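Local coordinates for protein MstE (PDB 6SBF) that acts as a monodomain class II terpene cyclase with an alpha6-alpha6 barrel, probably folding and cyclising a linear isoprenoid chain in the making of merosterol-type scaffolds, at residues G43-F48 / W60-V65; S307-R312 / I344-S349. The protein carries 1 engineered substitution. All coordinates share one frame; numbering follows the deposited sequence.

Contact 1 of 2, residues G43-F48 / W60-V65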
ATOM      1  N   GLY A  43      -9.435  11.191 -15.745  1.00 17.42           N
ATOM      2  CA  GLY A  43      -9.379  11.458 -14.315  1.00 14.86           C
ATOM      3  C   GLY A  43      -8.672  10.372 -13.503  1.00 15.14           C
ATOM      4  O   GLY A  43      -8.639  10.505 -12.290  1.00 15.31           O
ATOM      5  N   TRP A  44      -8.154   9.332 -14.131  1.00 14.65           N
ATOM      6  CA  TRP A  44      -7.440   8.274 -13.373  1.00 13.17           C
ATOM      7  C   TRP A  44      -6.113   8.785 -12.821  1.00 12.43           C
ATOM      8  O   TRP A  44      -5.405   9.522 -13.502  1.00 13.71           O
ATOM      9  CB  TRP A  44      -7.150   7.097 -14.310  1.00 13.71           C
ATOM     10  CG  TRP A  44      -8.340   6.350 -14.811  1.00 13.81           C
ATOM     11  CD1 TRP A  44      -8.930   6.476 -16.036  1.00 15.66           C
ATOM     12  CD2 TRP A  44      -9.071   5.320 -14.141  1.00 12.81           C
ATOM     13  NE1 TRP A  44      -9.979   5.604 -16.162  1.00 15.45           N
ATOM     14  CE2 TRP A  44     -10.086   4.877 -15.003  1.00 13.20           C
ATOM     15  CE3 TRP A  44      -9.006   4.784 -12.857  1.00 13.61           C
ATOM     16  CZ2 TRP A  44     -10.983   3.883 -14.644  1.00 13.62           C
ATOM     17  CZ3 TRP A  44      -9.888   3.796 -12.499  1.00 13.24           C
ATOM     18  CH2 TRP A  44     -10.867   3.346 -13.384  1.00 13.63           C
ATOM     19  N   TRP A  45      -5.706   8.237 -11.674  1.00 12.69           N
ATOM     20  CA  TRP A  45      -4.290   8.172 -11.306  1.00 12.33           C
ATOM     21  C   TRP A  45      -3.643   6.912 -11.899  1.00 12.25           C
ATOM     22  O   TRP A  45      -4.222   5.839 -11.802  1.00 13.18           O
ATOM     23  CB  TRP A  45      -4.178   8.128  -9.782  1.00 12.25           C
ATOM     24  CG  TRP A  45      -4.483   9.434  -9.115  1.00 12.34           C
ATOM     25  CD1 TRP A  45      -3.763  10.575  -9.188  1.00 13.93           C
ATOM     26  CD2 TRP A  45      -5.569   9.719  -8.212  1.00 12.33           C
ATOM     27  NE1 TRP A  45      -4.351  11.584  -8.454  1.00 13.48           N
ATOM     28  CE2 TRP A  45      -5.445  11.064  -7.839  1.00 12.69           C
ATOM     29  CE3 TRP A  45      -6.628   8.967  -7.677  1.00 12.23           C
ATOM     30  CZ2 TRP A  45      -6.386  11.675  -6.995  1.00 14.40           C
ATOM     31  CZ3 TRP A  45      -7.572   9.564  -6.842  1.00 13.21           C
ATOM     32  CH2 TRP A  45      -7.412  10.903  -6.482  1.00 14.21           C
ATOM     33  N   GLN A  46      -2.522   7.136 -12.568  1.00 12.54           N
ATOM     34  CA  GLN A  46      -1.789   6.061 -13.232  1.00 13.19           C
ATOM     35  C   GLN A  46      -0.386   5.964 -12.643  1.00 13.67           C
ATOM     36  O   GLN A  46       0.258   6.963 -12.398  1.00 13.77           O
ATOM     37  CB  GLN A  46      -1.593   6.374 -14.712  1.00 13.97           C
ATOM     38  CG  GLN A  46      -2.852   6.339 -15.529  1.00 16.80           C
ATOM     39  CD  GLN A  46      -2.535   6.632 -16.982  1.00 19.50           C
ATOM     40  OE1 GLN A  46      -2.271   7.760 -17.323  1.00 23.73           O
ATOM     41  NE2 GLN A  46      -2.499   5.614 -17.793  1.00 21.34           N
ATOM     42  N   ASP A  47       0.100   4.721 -12.511  1.00 12.35           N
ATOM     43  CA  ASP A  47       1.513   4.538 -12.106  1.00 12.75           C
ATOM     44  C   ASP A  47       1.886   3.104 -12.389  1.00 11.96           C
ATOM     45  O   ASP A  47       1.044   2.257 -12.528  1.00 12.38           O
ATOM     46  CB  ASP A  47       1.795   4.940 -10.663  1.00 12.87           C
ATOM     47  CG  ASP A  47       3.012   5.828 -10.486  1.00 12.30           C
ATOM     48  OD1 ASP A  47       3.971   5.674 -11.334  1.00 13.11           O
ATOM     49  OD2 ASP A  47       3.073   6.611  -9.514  1.00 12.97           O
ATOM     50  N   PHE A  48       3.218   2.874 -12.378  1.00 12.05           N
ATOM     51  CA  PHE A  48       3.875   1.602 -12.697  1.00 13.98           C
ATOM     52  C   PHE A  48       3.760   1.312 -14.181  1.00 13.41           C
ATOM     53  O   PHE A  48       2.833   1.768 -14.853  1.00 14.07           O
ATOM     54  CB  PHE A  48       3.394   0.435 -11.840  1.00 13.54           C
ATOM     55  CG  PHE A  48       3.601   0.635 -10.351  1.00 12.39           C
ATOM     56  CD1 PHE A  48       4.815   0.308  -9.764  1.00 14.10           C
ATOM     57  CD2 PHE A  48       2.588   1.165  -9.552  1.00 14.41           C
ATOM     58  CE1 PHE A  48       5.006   0.530  -8.405  1.00 16.68           C
ATOM     59  CE2 PHE A  48       2.820   1.370  -8.203  1.00 16.62           C
ATOM     60  CZ  PHE A  48       4.016   1.031  -7.625  1.00 17.71           C
ATOM     61  N   TRP A  60      -5.928  -0.091  -9.921  1.00 12.27           N
ATOM     62  CA  TRP A  60      -5.257  -0.317  -8.638  1.00 11.91           C
ATOM     63  C   TRP A  60      -4.698   0.996  -8.083  1.00 10.72           C
ATOM     64  O   TRP A  60      -4.885   1.334  -6.900  1.00 12.10           O
ATOM     65  CB  TRP A  60      -4.173  -1.362  -8.852  1.00 12.81           C
ATOM     66  CG  TRP A  60      -3.193  -1.427  -7.725  1.00 12.90           C
ATOM     67  CD1 TRP A  60      -3.436  -1.531  -6.398  1.00 14.92           C
ATOM     68  CD2 TRP A  60      -1.774  -1.428  -7.846  1.00 14.02           C
ATOM     69  NE1 TRP A  60      -2.271  -1.628  -5.694  1.00 14.92           N
ATOM     70  CE2 TRP A  60      -1.232  -1.541  -6.565  1.00 14.17           C
ATOM     71  CE3 TRP A  60      -0.937  -1.350  -8.954  1.00 15.43           C
ATOM     72  CZ2 TRP A  60       0.142  -1.643  -6.341  1.00 17.42           C
ATOM     73  CZ3 TRP A  60       0.413  -1.457  -8.718  1.00 18.29           C
ATOM     74  CH2 TRP A  60       0.952  -1.563  -7.442  1.00 18.15           C
ATOM     75  N   VAL A  61      -3.966   1.739  -8.885  1.00 10.86           N
ATOM     76  CA  VAL A  61      -3.291   2.967  -8.452  1.00 11.70           C
ATOM     77  C   VAL A  61      -4.353   3.961  -7.992  1.00 10.98           C
ATOM     78  O   VAL A  61      -4.172   4.614  -6.935  1.00 11.70           O
ATOM     79  CB  VAL A  61      -2.412   3.542  -9.559  1.00 11.68           C
ATOM     80  CG1 VAL A  61      -1.854   4.878  -9.159  1.00 12.25           C
ATOM     81  CG2 VAL A  61      -1.287   2.580  -9.859  1.00 12.60           C
ATOM     82  N   THR A  62      -5.463   4.061  -8.696  1.00 10.82           N
ATOM     83  CA  THR A  62      -6.555   5.016  -8.338  1.00 11.64           C
ATOM     84  C   THR A  62      -7.234   4.585  -7.037  1.00 10.92           C
ATOM     85  O   THR A  62      -7.511   5.459  -6.206  1.00 11.60           O
ATOM     86  CB  THR A  62      -7.480   5.135  -9.543  1.00 11.28           C
ATOM     87  OG1 THR A  62      -6.800   5.835 -10.581  1.00 12.24           O
ATOM     88  CG2 THR A  62      -8.749   5.891  -9.227  1.00 11.21           C
ATOM     89  N   ALA A  63      -7.493   3.312  -6.877  1.00 10.78           N
ATOM     90  CA  ALA A  63      -8.112   2.801  -5.626  1.00 11.64           C
ATOM     91  C   ALA A  63      -7.184   3.137  -4.452  1.00 11.94           C
ATOM     92  O   ALA A  63      -7.641   3.556  -3.358  1.00 11.46           O
ATOM     93  CB  ALA A  63      -8.408   1.322  -5.743  1.00 12.21           C
ATOM     94  N   TYR A  64      -5.870   2.865  -4.621  1.00 10.94           N
ATOM     95  CA  TYR A  64      -4.880   3.103  -3.562  1.00 10.69           C
ATOM     96  C   TYR A  64      -4.794   4.594  -3.235  1.00 10.75           C
ATOM     97  O   TYR A  64      -4.846   5.000  -2.076  1.00 11.22           O
ATOM     98  CB  TYR A  64      -3.553   2.496  -3.963  1.00 11.41           C
ATOM     99  CG  TYR A  64      -2.441   2.705  -2.966  1.00 10.79           C
ATOM    100  CD1 TYR A  64      -1.599   3.789  -2.999  1.00 10.49           C
ATOM    101  CD2 TYR A  64      -2.236   1.760  -1.977  1.00 11.64           C
ATOM    102  CE1 TYR A  64      -0.516   3.934  -2.142  1.00 10.98           C
ATOM    103  CE2 TYR A  64      -1.162   1.908  -1.102  1.00 11.93           C
ATOM    104  CZ  TYR A  64      -0.287   2.967  -1.182  1.00 11.17           C
ATOM    105  OH  TYR A  64       0.783   3.104  -0.325  1.00 12.89           O
ATOM    106  N   VAL A  65      -4.571   5.404  -4.249  1.00 10.99           N
ATOM    107  CA  VAL A  65      -4.391   6.861  -4.044  1.00 11.12           C
ATOM    108  C   VAL A  65      -5.680   7.435  -3.426  1.00 11.43           C
ATOM    109  O   VAL A  65      -5.560   8.275  -2.534  1.00 11.77           O
ATOM    110  CB  VAL A  65      -3.973   7.560  -5.332  1.00 12.03           C
ATOM    111  CG1 VAL A  65      -3.982   9.061  -5.165  1.00 12.53           C
ATOM    112  CG2 VAL A  65      -2.601   7.103  -5.785  1.00 12.68           C
TER
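Val65 CG1 lies over the indole of Trp45, 3.6 Å from the centroid of the six-membered ring and close to the ring normal, which satisfies the geometry of a CH-pi contact. Leu35 O accepts from the indole NE1, a second restraint on how the ring is turned. Beside it Thr62 OG1, anti to its own carbonyl carbon and beside the backbone N (chi1 -70°), donates to Trp45 O at 2.9 Å; the C=O...OG1 angle of 118° and the in-plane position put the hydroxyl on a carbonyl lone pair. The same oxygen stands at the edge of the Trp44 ring, 3.3 Å from Trp44 CE3, and the two side chains cross at about a right angle. Val61 fills the next interval, its CG2 3.6 Å from Asp47 O. In strand 47-50, at the other end of the contact, the Phe48 and Trp60 six-membered rings are near parallel, planes at 23°, but slid apart so that they barely overlap, with Phe48 CD2 3.5 Å from Trp60 CZ3. Packing is tight along this line, whereas the partly exposed Gln46 side chain starts away from the helix and takes no part. An alanine in place of Trp45 would probably open a gap above Val65 and leave Leu35 O without its indole donor. The chemistry implies a largely apolar and aromatic join, with the Thr62 hydroxyl pinning one loop carbonyl to the helix.

Contact 2 of 2, residues S307-R312 / I344-S349; sequences SSAYLR and IFDHNS
A short antiparallel strand pairing, centred on the hydrogen-bonded pair Leu311 and Ile344, joins 307-312 to 344-349 and belongs to the small mixed sheet whose order is 311-313, 342-344, 328-329. Leu311 N donates to Ile344 O at 2.9 Å, and Ile344 N returns a bond of 2.8 Å to Leu311 O; N-H...O angles of 164° and 161° show both to be nearly straight. The two side chains lie side by side on one face of the sheet, with Leu311 CD2 4.0 Å from Ile344 CD1. Beyond the pair, Tyr310 and Phe345 also run alongside each other, Tyr310 CE1 resting 3.7 Å from Phe345 CB, while the Tyr310 hydroxyl is bonded to His260. The strand geometry then gives way to side-chain bonding. Asp346 CG stands between its backbone N and carbonyl carbon (chi1 55°), and OD1 accepts from Ala309 N at 3.0 Å, the donor coming from above the carboxylate plane. Its other oxygen, OD2, is hydrogen-bonded to Thr352 OG1, in the first turn of helix 350-363. Asp346 also opens a type I turn that ends at Ser349, the N-cap position of the same helix. The turn's carbonyl, Asp346 O, is gripped twice, by Ser349 N at 2.9 Å and by Ser307 OG at 2.6 Å, the two donors reaching it from opposite faces of its plane.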
ATOM      1  N   SER A 307      10.174   8.786  -6.117  1.00 16.87           N
ATOM      2  CA  SER A 307       9.653   7.421  -6.257  1.00 14.79           C
ATOM      3  C   SER A 307      10.497   6.437  -5.474  1.00 13.75           C
ATOM      4  O   SER A 307      11.745   6.403  -5.656  1.00 15.64           O
ATOM      5  CB  SER A 307       9.618   7.027  -7.643  1.00 16.35           C
ATOM      6  OG  SER A 307       8.827   7.945  -8.374  1.00 19.14           O
ATOM      7  N   SER A 308       9.830   5.615  -4.683  1.00 12.32           N
ATOM      8  CA  SER A 308      10.499   4.520  -3.958  1.00 12.89           C
ATOM      9  C   SER A 308       9.558   3.378  -3.677  1.00 11.95           C
ATOM     10  O   SER A 308       9.853   2.555  -2.811  1.00 13.42           O
ATOM     11  CB  SER A 308      11.246   5.030  -2.718  1.00 14.16           C
ATOM     12  OG  SER A 308      10.341   5.679  -1.823  1.00 15.06           O
ATOM     13  N   ALA A 309       8.413   3.299  -4.351  1.00 11.64           N
ATOM     14  CA  ALA A 309       7.458   2.212  -4.160  1.00 11.61           C
ATOM     15  C   ALA A 309       7.865   1.026  -5.019  1.00 12.10           C
ATOM     16  O   ALA A 309       7.457   0.898  -6.136  1.00 15.14           O
ATOM     17  CB  ALA A 309       6.060   2.667  -4.441  1.00 12.14           C
ATOM     18  N   TYR A 310       8.731   0.183  -4.430  1.00 12.85           N
ATOM     19  CA  TYR A 310       9.375  -0.924  -5.156  1.00 13.24           C
ATOM     20  C   TYR A 310       8.521  -2.158  -5.128  1.00 13.48           C
ATOM     21  O   TYR A 310       8.329  -2.762  -4.043  1.00 15.51           O
ATOM     22  CB  TYR A 310      10.801  -1.171  -4.691  1.00 13.44           C
ATOM     23  CG  TYR A 310      11.755  -0.053  -5.012  1.00 13.70           C
ATOM     24  CD1 TYR A 310      11.992   0.341  -6.311  1.00 16.11           C
ATOM     25  CD2 TYR A 310      12.423   0.646  -4.042  1.00 15.97           C
ATOM     26  CE1 TYR A 310      12.852   1.392  -6.603  1.00 16.86           C
ATOM     27  CE2 TYR A 310      13.290   1.681  -4.303  1.00 17.20           C
ATOM     28  CZ  TYR A 310      13.529   2.067  -5.605  1.00 16.02           C
ATOM     29  OH  TYR A 310      14.368   3.104  -5.842  1.00 21.10           O
ATOM     30  N   LEU A 311       8.013  -2.523  -6.299  1.00 14.03           N
ATOM     31  CA  LEU A 311       7.106  -3.646  -6.555  1.00 13.84           C
ATOM     32  C   LEU A 311       7.957  -4.751  -7.209  1.00 14.77           C
ATOM     33  O   LEU A 311       8.553  -4.524  -8.303  1.00 17.00           O
ATOM     34  CB  LEU A 311       5.988  -3.185  -7.475  1.00 15.41           C
ATOM     35  CG  LEU A 311       4.932  -4.206  -7.839  1.00 18.72           C
ATOM     36  CD1 LEU A 311       4.105  -4.551  -6.633  1.00 23.16           C
ATOM     37  CD2 LEU A 311       4.066  -3.637  -8.961  1.00 21.66           C
ATOM     38  N   ARG A 312       7.970  -5.903  -6.620  1.00 15.11           N
ATOM     39  CA  ARG A 312       8.754  -6.995  -7.165  1.00 15.76           C
ATOM     40  C   ARG A 312       7.871  -7.978  -7.880  1.00 15.93           C
ATOM     41  O   ARG A 312       6.687  -8.151  -7.544  1.00 19.11           O
ATOM     42  CB  ARG A 312       9.682  -7.429  -6.088  1.00 25.27           C
ATOM     43  CG  ARG A 312       8.980  -8.240  -5.096  1.00 23.29           C
ATOM     44  CD  ARG A 312      10.022  -8.248  -3.951  1.00 29.22           C
ATOM     45  NE  ARG A 312       9.427  -8.943  -2.877  1.00 27.13           N
ATOM     46  CZ  ARG A 312       9.905  -9.235  -1.602  1.00 19.95           C
ATOM     47  NH1 ARG A 312       9.097  -9.934  -0.847  1.00 17.49           N
ATOM     48  NH2 ARG A 312      11.065  -8.878  -1.110  1.00 25.16           N
ATOM     49  N   ILE A 344      10.164  -3.195 -10.227  1.00 15.05           N
ATOM     50  CA  ILE A 344       9.729  -1.934 -10.865  1.00 15.86           C
ATOM     51  C   ILE A 344       9.346  -0.902  -9.812  1.00 14.73           C
ATOM     52  O   ILE A 344       9.197  -1.233  -8.649  1.00 16.49           O
ATOM     53  CB  ILE A 344       8.627  -2.239 -11.891  1.00 17.41           C
ATOM     54  CG1 ILE A 344       7.322  -2.697 -11.254  1.00 18.53           C
ATOM     55  CG2 ILE A 344       9.141  -3.213 -12.948  1.00 20.51           C
ATOM     56  CD1 ILE A 344       6.191  -2.571 -12.211  1.00 22.45           C
ATOM     57  N   PHE A 345       9.170   0.321 -10.261  1.00 14.78           N
ATOM     58  CA  PHE A 345       8.775   1.399  -9.338  1.00 14.36           C
ATOM     59  C   PHE A 345       7.716   2.290  -9.992  1.00 14.02           C
ATOM     60  O   PHE A 345       7.358   2.147 -11.161  1.00 14.38           O
ATOM     61  CB  PHE A 345      10.002   2.191  -8.860  1.00 16.81           C
ATOM     62  CG  PHE A 345      10.703   2.969  -9.934  1.00 20.79           C
ATOM     63  CD1 PHE A 345      10.463   4.282 -10.175  1.00 26.48           C
ATOM     64  CD2 PHE A 345      11.769   2.371 -10.617  1.00 26.53           C
ATOM     65  CE1 PHE A 345      11.133   4.990 -11.148  1.00 31.51           C
ATOM     66  CE2 PHE A 345      12.445   3.081 -11.597  1.00 31.16           C
ATOM     67  CZ  PHE A 345      12.138   4.395 -11.825  1.00 35.99           C
ATOM     68  N   ASP A 346       7.235   3.189  -9.167  1.00 12.51           N
ATOM     69  CA  ASP A 346       6.180   4.145  -9.545  1.00 12.84           C
ATOM     70  C   ASP A 346       6.802   5.330 -10.263  1.00 12.03           C
ATOM     71  O   ASP A 346       7.164   6.334  -9.652  1.00 13.76           O
ATOM     72  CB  ASP A 346       5.417   4.573  -8.311  1.00 12.75           C
ATOM     73  CG  ASP A 346       6.271   5.152  -7.174  1.00 12.60           C
ATOM     74  OD1 ASP A 346       7.367   4.627  -6.855  1.00 13.30           O
ATOM     75  OD2 ASP A 346       5.780   6.133  -6.547  1.00 13.96           O
ATOM     76  N   HIS A 347       6.966   5.205 -11.592  1.00 12.97           N
ATOM     77  CA  HIS A 347       7.703   6.205 -12.381  1.00 15.40           C
ATOM     78  C   HIS A 347       7.077   7.602 -12.299  1.00 14.05           C
ATOM     79  O   HIS A 347       7.773   8.585 -12.509  1.00 16.36           O
ATOM     80  CB  HIS A 347       7.810   5.762 -13.836  1.00 15.36           C
ATOM     81  CG  HIS A 347       6.498   5.497 -14.495  1.00 17.76           C
ATOM     82  ND1 HIS A 347       5.708   4.347 -14.221  1.00 20.96           N
ATOM     83  CD2 HIS A 347       5.798   6.295 -15.373  1.00 20.86           C
ATOM     84  CE1 HIS A 347       4.571   4.494 -14.964  1.00 20.62           C
ATOM     85  NE2 HIS A 347       4.644   5.645 -15.702  1.00 21.43           N
ATOM     86  N   ASN A 348       5.773   7.732 -12.005  1.00 14.04           N
ATOM     87  CA  ASN A 348       5.111   9.060 -11.911  1.00 13.27           C
ATOM     88  C   ASN A 348       5.251   9.653 -10.517  1.00 13.26           C
ATOM     89  O   ASN A 348       4.869  10.819 -10.324  1.00 14.38           O
ATOM     90  CB  ASN A 348       3.639   8.959 -12.306  1.00 13.99           C
ATOM     91  CG  ASN A 348       3.433   8.662 -13.783  1.00 14.30           C
ATOM     92  OD1 ASN A 348       4.229   9.140 -14.607  1.00 17.05           O
ATOM     93  ND2 ASN A 348       2.350   7.971 -14.134  1.00 15.52           N
ATOM     94  N   SER A 349       5.718   8.881  -9.540  1.00 12.27           N
ATOM     95  CA  SER A 349       5.838   9.310  -8.129  1.00 13.19           C
ATOM     96  C   SER A 349       4.453   9.497  -7.485  1.00 11.91           C
ATOM     97  O   SER A 349       4.418  10.060  -6.371  1.00 13.27           O
ATOM     98  CB  SER A 349       6.696  10.542  -7.953  1.00 14.40           C
ATOM     99  OG  SER A 349       7.951  10.451  -8.630  1.00 16.50           O
TER
HETATM  100  O   HOH W   1      10.515   9.024 -11.014  1.00 42.55           O

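How the contacts relate
Reading from the N terminus, contact 1 comes first: 43-48 leads into strand 47-50, the chain returns through strand 55-57, and helix 59-69 closes this short loop against its own start. Ten helices, 75-90 through 282-298, follow before contact 2 opens. That contact closes a longer, helix-free loop between 312 and 344, and helix 350-363 follows directly. The two loops are therefore in series, neither nested nor crossing, yet the centres of the two contacts are about 13 Å apart. Asp47 OD1 probably accepts from Asn348 N, and Gln46 O from Asn348 ND2, while Asp47 OD2 accepts from Ile350 N and Phe351 N, tying the N-terminal hairpin to the start of the C-terminal helix.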